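Local coordinates for G-protein interacting protein 1 (Dictyostelium discoideum, PDB 5Z1N), which probably binds heterotrimeric G proteins through their beta-gamma subunits and, in this C-terminal TNFAIP8-like domain, holds phospholipid in a helical pocket, at residues 47-51 and 112-117; 83-88 and 139-143. Residues are numbered along the deposited sequence.

Overall arrangement
Contacts 1 and 2 lie on opposite sides of the centre of this all-helical TNFAIP8-like domain, with centres about 35 Å and nearest atoms about 22 Å apart. Along the chain their segments alternate: 47-51, 83-88, 112-117, then 139-143. Helices 59-81 and 92-113 carry the chain between the two regions: the first leads from the region of contact 1 to loop 83-88, and the second returns to segment 112-117. The bound phosphatidylethanolamine reaches towards both, with its glycerol by F49 in contact 1 and the tip of an acyl chain about 4 Å from the V141 side chain in contact 2. Contact 1 thus packs helix against turn, contact 2 loop against helix, at the two ends of a lipid-filled bundle.

Contact 1: 47-51 and 112-117; sequences KVFFY and LLTPFF. With PEF (di-palmitoyl-3-sn-phosphatidylethanolamine), chain B.
The ring of Y51 lies over one face of the F116 ring in a face-to-face stack, with centroids 4.0 Å apart, planes at 21° and Y51 CE1 3.4 Å from F116 CD2. Segment 47-51 is helical and belongs to helix 31-53. Segment 112-117 starts on helix 92-113 and runs on into a turn, where L113 O accepts from F116 N (3.0 Å) and F117 N (2.8 Å). T114 and P115 are central in this type I turn, which tolerates the phi (-68°) set by the proline ring. F116 is thereby brought against the helix, which its m rotamer (chi1 -43°) and that of Y51 (chi1 -70°) let it meet flat. The backbones are closest at V48 and L113, CA to CA 7.4 Å. Here branched aliphatic residues interlock: V48 CG2 meets L113 CD1 at 3.7 Å, and V48 CG1 meets L112 CD2 at 4.2 Å.

One helical turn before Y51, K47 (chi1 t, chi2 p) lays its alkyl chain along the partner, with CG 3.2 Å from F117 CE1 and CE 3.5 Å from F116 O. A long flexible chain suits this edge: its methylenes pack while NZ donates to Y51 OH at 3.1 Å, giving both polar tips a partner. L113 and F117 touch I125 of helix 119-132, so the turn is held from a further helix. F49 points out of reach of segment 112-117, and its CZ lies 3.6 Å from C1 of the phosphatidylethanolamine. The arrangement is an aromatic and aliphatic helix-to-turn packing at one end of the lipid-binding TNFAIP8-like bundle.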
# COMPACT_ATOMS: atom_id res chain seq x y z
N LYS A 47 2.92 13.01 -5.55
CA LYS A 47 2.37 13.47 -6.82
C LYS A 47 0.84 13.51 -6.79
O LYS A 47 0.23 14.51 -7.20
CB LYS A 47 2.86 12.57 -7.96
CG LYS A 47 2.60 13.14 -9.36
CD LYS A 47 3.74 14.05 -9.83
CE LYS A 47 3.84 14.09 -11.36
NZ LYS A 47 4.76 15.16 -11.86
N VAL A 48 0.21 12.44 -6.30
CA VAL A 48 -1.26 12.42 -6.23
C VAL A 48 -1.77 13.59 -5.40
O VAL A 48 -2.67 14.33 -5.83
CB VAL A 48 -1.76 11.08 -5.67
CG1 VAL A 48 -3.27 11.12 -5.50
CG2 VAL A 48 -1.36 9.93 -6.58
N PHE A 49 -1.21 13.78 -4.21
CA PHE A 49 -1.61 14.90 -3.36
C PHE A 49 -1.37 16.23 -4.06
O PHE A 49 -2.17 17.16 -3.92
CB PHE A 49 -0.86 14.85 -2.03
CG PHE A 49 -1.22 13.68 -1.16
CD1 PHE A 49 -2.54 13.32 -0.97
CD2 PHE A 49 -0.23 12.94 -0.53
CE1 PHE A 49 -2.88 12.25 -0.17
CE2 PHE A 49 -0.56 11.86 0.27
CZ PHE A 49 -1.89 11.52 0.45
N PHE A 50 -0.28 16.33 -4.82
CA PHE A 50 0.04 17.57 -5.51
C PHE A 50 -1.03 17.93 -6.52
O PHE A 50 -1.49 19.08 -6.58
CB PHE A 50 1.41 17.46 -6.19
CG PHE A 50 1.78 18.66 -7.02
CD1 PHE A 50 2.39 19.76 -6.43
CD2 PHE A 50 1.52 18.70 -8.38
CE1 PHE A 50 2.74 20.87 -7.18
CE2 PHE A 50 1.86 19.80 -9.14
CZ PHE A 50 2.47 20.89 -8.54
N TYR A 51 -1.45 16.96 -7.34
CA TYR A 51 -2.44 17.29 -8.36
C TYR A 51 -3.87 17.34 -7.82
O TYR A 51 -4.73 17.94 -8.46
CB TYR A 51 -2.35 16.30 -9.52
CG TYR A 51 -1.09 16.52 -10.31
CD1 TYR A 51 -0.96 17.60 -11.18
CD2 TYR A 51 -0.01 15.67 -10.17
CE1 TYR A 51 0.21 17.81 -11.89
CE2 TYR A 51 1.15 15.87 -10.87
CZ TYR A 51 1.26 16.94 -11.73
OH TYR A 51 2.43 17.12 -12.43
N LEU A 112 -5.03 7.45 -13.07
CA LEU A 112 -5.05 8.77 -12.47
C LEU A 112 -3.83 9.58 -12.87
O LEU A 112 -3.92 10.80 -13.06
CB LEU A 112 -5.13 8.65 -10.95
CG LEU A 112 -5.68 9.87 -10.20
CD1 LEU A 112 -7.10 10.16 -10.63
CD2 LEU A 112 -5.60 9.63 -8.70
N LEU A 113 -2.68 8.92 -13.03
CA LEU A 113 -1.43 9.66 -13.13
C LEU A 113 -0.85 9.66 -14.54
O LEU A 113 0.20 10.28 -14.76
CB LEU A 113 -0.40 9.11 -12.14
CG LEU A 113 -0.74 9.46 -10.68
CD1 LEU A 113 0.22 8.80 -9.71
CD2 LEU A 113 -0.77 10.97 -10.48
N THR A 114 -1.52 9.00 -15.48
CA THR A 114 -1.07 9.02 -16.87
C THR A 114 -0.89 10.42 -17.45
O THR A 114 0.13 10.65 -18.13
CB THR A 114 -2.04 8.19 -17.72
OG1 THR A 114 -1.88 6.80 -17.40
CG2 THR A 114 -1.79 8.40 -19.21
N PRO A 115 -1.78 11.40 -17.22
CA PRO A 115 -1.55 12.74 -17.77
C PRO A 115 -0.37 13.48 -17.15
O PRO A 115 -0.01 14.55 -17.66
CB PRO A 115 -2.86 13.48 -17.49
CG PRO A 115 -3.86 12.42 -17.22
CD PRO A 115 -3.10 11.32 -16.56
N PHE A 116 0.24 12.96 -16.08
CA PHE A 116 1.27 13.69 -15.34
C PHE A 116 2.58 12.95 -15.17
O PHE A 116 3.59 13.60 -14.86
CB PHE A 116 0.75 14.09 -13.95
CG PHE A 116 -0.67 14.60 -13.96
CD1 PHE A 116 -1.71 13.79 -13.53
CD2 PHE A 116 -0.95 15.88 -14.41
CE1 PHE A 116 -3.01 14.26 -13.53
CE2 PHE A 116 -2.25 16.35 -14.41
CZ PHE A 116 -3.29 15.54 -13.97
N PHE A 117 2.61 11.64 -15.34
CA PHE A 117 3.81 10.82 -15.16
C PHE A 117 4.39 10.43 -16.52
O PHE A 117 3.64 10.05 -17.43
CB PHE A 117 3.48 9.55 -14.39
CG PHE A 117 3.73 9.64 -12.91
CD1 PHE A 117 4.06 10.83 -12.31
CD2 PHE A 117 3.63 8.50 -12.13
CE1 PHE A 117 4.30 10.88 -10.94
CE2 PHE A 117 3.86 8.55 -10.77
CZ PHE A 117 4.19 9.74 -10.17
C2 PEF B . -1.87 11.29 4.57
C1 PEF B . -2.93 12.14 3.88
N PEF B . -8.42 13.43 5.71
C3 PEF B . -2.18 11.11 6.05
C4 PEF B . -6.84 13.29 3.88
C5 PEF B . -8.23 13.72 4.30
C10 PEF B . -0.57 9.44 3.80
C11 PEF B . -0.39 8.22 2.94
C12 PEF B . 0.33 7.09 3.69
C13 PEF B . 0.17 5.81 2.87
C14 PEF B . 0.98 4.64 3.42
C15 PEF B . 0.48 3.36 2.76
C16 PEF B . 1.31 2.14 3.16
C17 PEF B . 0.59 0.84 2.83
C18 PEF B . -0.02 0.85 1.43
C19 PEF B . 0.09 -0.52 0.76
C20 PEF B . -0.43 -1.64 1.66
C21 PEF B . 0.60 -2.76 1.76
C22 PEF B . 0.16 -3.83 2.75
C23 PEF B . 1.33 -4.73 3.14
C24 PEF B . 0.86 -5.87 4.03
C25 PEF B . 2.03 -6.67 4.57
C30 PEF B . -2.93 8.80 6.50
C31 PEF B . -4.03 7.77 6.65
C32 PEF B . -4.10 6.90 5.40
C33 PEF B . -4.63 7.68 4.21
C34 PEF B . -4.10 7.10 2.90
C35 PEF B . -4.78 7.73 1.69
C36 PEF B . -3.91 7.63 0.45
C37 PEF B . -4.72 7.82 -0.83
C38 PEF B . -3.79 7.91 -2.04
C39 PEF B . -4.19 6.90 -3.12
C40 PEF B . -3.30 7.01 -4.36
C41 PEF B . -1.84 6.75 -4.04
C42 PEF B . -1.61 5.32 -3.54
C43 PEF B . -0.12 5.03 -3.41
C44 PEF B . 0.14 3.62 -2.88
C45 PEF B . 1.60 3.27 -2.97
O4 PEF B . 0.38 9.98 4.35
O5 PEF B . -1.76 8.48 6.64
O2 PEF B . -1.90 10.00 3.97
O3 PEF B . -3.25 10.17 6.16
O1P PEF B . -4.07 15.55 4.93
O2P PEF B . -4.55 14.15 2.76
O3P PEF B . -3.49 13.07 4.79
O4P PEF B . -5.87 13.77 4.82
P PEF B . -4.45 14.25 4.26

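Contact 2: 83-88 and 139-143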
# COMPACT_ATOMS: atom_id res chain seq x y z
N TYR A 83 -3.81 -14.27 11.71
CA TYR A 83 -2.35 -14.24 11.79
C TYR A 83 -1.90 -14.83 13.12
O TYR A 83 -2.28 -14.34 14.19
CB TYR A 83 -1.83 -12.82 11.63
CG TYR A 83 -0.32 -12.71 11.76
CD1 TYR A 83 0.52 -13.17 10.76
CD2 TYR A 83 0.26 -12.14 12.89
CE1 TYR A 83 1.90 -13.07 10.88
CE2 TYR A 83 1.63 -12.03 13.02
CZ TYR A 83 2.45 -12.50 12.01
OH TYR A 83 3.81 -12.39 12.13
N GLY A 84 -1.10 -15.90 13.04
CA GLY A 84 -0.61 -16.57 14.22
C GLY A 84 -1.41 -17.79 14.64
O GLY A 84 -0.93 -18.56 15.47
N VAL A 85 -2.62 -17.98 14.10
CA VAL A 85 -3.42 -19.16 14.42
C VAL A 85 -3.71 -20.02 13.20
O VAL A 85 -4.15 -21.17 13.37
CB VAL A 85 -4.73 -18.79 15.13
CG1 VAL A 85 -4.45 -18.24 16.53
CG2 VAL A 85 -5.53 -17.78 14.32
N LYS A 86 -3.49 -19.52 11.98
CA LYS A 86 -3.60 -20.32 10.77
C LYS A 86 -2.39 -20.06 9.89
O LYS A 86 -1.81 -18.98 9.91
CB LYS A 86 -4.89 -20.00 9.99
CG LYS A 86 -6.16 -20.47 10.66
CD LYS A 86 -7.36 -20.33 9.74
CE LYS A 86 -8.62 -20.89 10.37
NZ LYS A 86 -9.76 -20.91 9.40
N LYS A 87 -2.02 -21.07 9.11
CA LYS A 87 -0.93 -20.91 8.15
C LYS A 87 -1.42 -20.14 6.93
O LYS A 87 -2.62 -20.10 6.62
CB LYS A 87 -0.38 -22.27 7.71
CG LYS A 87 0.08 -23.16 8.86
CD LYS A 87 1.07 -22.43 9.77
CE LYS A 87 2.35 -22.07 9.04
NZ LYS A 87 3.27 -21.28 9.91
N ALA A 88 -0.47 -19.52 6.22
CA ALA A 88 -0.83 -18.68 5.08
C ALA A 88 -1.57 -19.48 4.01
O ALA A 88 -2.46 -18.94 3.34
CB ALA A 88 0.42 -18.03 4.49
N THR A 139 1.80 -14.03 1.57
CA THR A 139 1.99 -15.36 2.15
C THR A 139 3.30 -15.43 2.94
O THR A 139 3.34 -15.97 4.05
CB THR A 139 1.95 -16.44 1.07
OG1 THR A 139 2.98 -16.20 0.11
CG2 THR A 139 0.59 -16.45 0.37
N LYS A 140 4.38 -14.87 2.37
CA LYS A 140 5.63 -14.82 3.11
C LYS A 140 5.46 -14.08 4.43
O LYS A 140 5.95 -14.52 5.47
CB LYS A 140 6.72 -14.15 2.26
CG LYS A 140 8.04 -13.95 2.98
CD LYS A 140 8.95 -15.16 2.83
CE LYS A 140 10.23 -15.01 3.66
NZ LYS A 140 10.98 -16.29 3.72
N VAL A 141 4.75 -12.95 4.41
CA VAL A 141 4.55 -12.16 5.63
C VAL A 141 3.78 -12.97 6.67
O VAL A 141 4.15 -13.02 7.85
CB VAL A 141 3.84 -10.84 5.30
CG1 VAL A 141 3.16 -10.27 6.53
CG2 VAL A 141 4.83 -9.85 4.71
N TRP A 142 2.72 -13.65 6.24
CA TRP A 142 1.85 -14.36 7.17
C TRP A 142 2.50 -15.62 7.73
O TRP A 142 2.07 -16.10 8.78
CB TRP A 142 0.52 -14.71 6.51
CG TRP A 142 -0.62 -13.86 6.98
CD1 TRP A 142 -1.63 -14.23 7.82
CD2 TRP A 142 -0.88 -12.49 6.64
NE1 TRP A 142 -2.50 -13.19 8.03
CE2 TRP A 142 -2.06 -12.10 7.32
CE3 TRP A 142 -0.22 -11.55 5.84
CZ2 TRP A 142 -2.60 -10.82 7.21
CZ3 TRP A 142 -0.76 -10.27 5.73
CH2 TRP A 142 -1.94 -9.93 6.41
N ASP A 143 3.53 -16.16 7.06
CA ASP A 143 4.15 -17.39 7.55
C ASP A 143 5.53 -17.21 8.18
O ASP A 143 5.87 -17.95 9.10
CB ASP A 143 4.28 -18.41 6.41
CG ASP A 143 3.07 -19.31 6.31
OD1 ASP A 143 2.15 -19.17 7.14
OD2 ASP A 143 3.04 -20.16 5.40
O HOH W 1 4.74 -14.40 9.94
O HOH W 2 -0.31 -16.62 10.41
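D143 OD1 is the direct polar link here: it accepts from the backbone A88 N at 2.8 Å (N-H...O angle 158°), and K87 NZ adds a long salt bridge to the same OD1 at 3.7 Å. A short acidic side chain suits this place because it can reach the main-chain N-H of A88. Water 1 accepts from Y83 OH (3.1 Å) and donates to V141 O (2.6 Å); water 2 accepts from G84 N (2.8 Å) and donates to K86 O (2.8 Å) and W142 O (2.9 Å). At G84, phi of 96° would jam a CB against the preceding carbonyl, so glycine fits. W142 NE1 is bonded to A79 O, and the T139 hydroxyl turns back to its own helix, chiefly to D136 O. The edge of Y83 points at the face of the W142 five-membered ring in a T-shaped pair (5.3 Å between centroids, planes at 85°), while small A88 sets CB 3.9 Å from W142 CB. It is a water-bridged loop-to-helix junction in the TNFAIP8-like bundle.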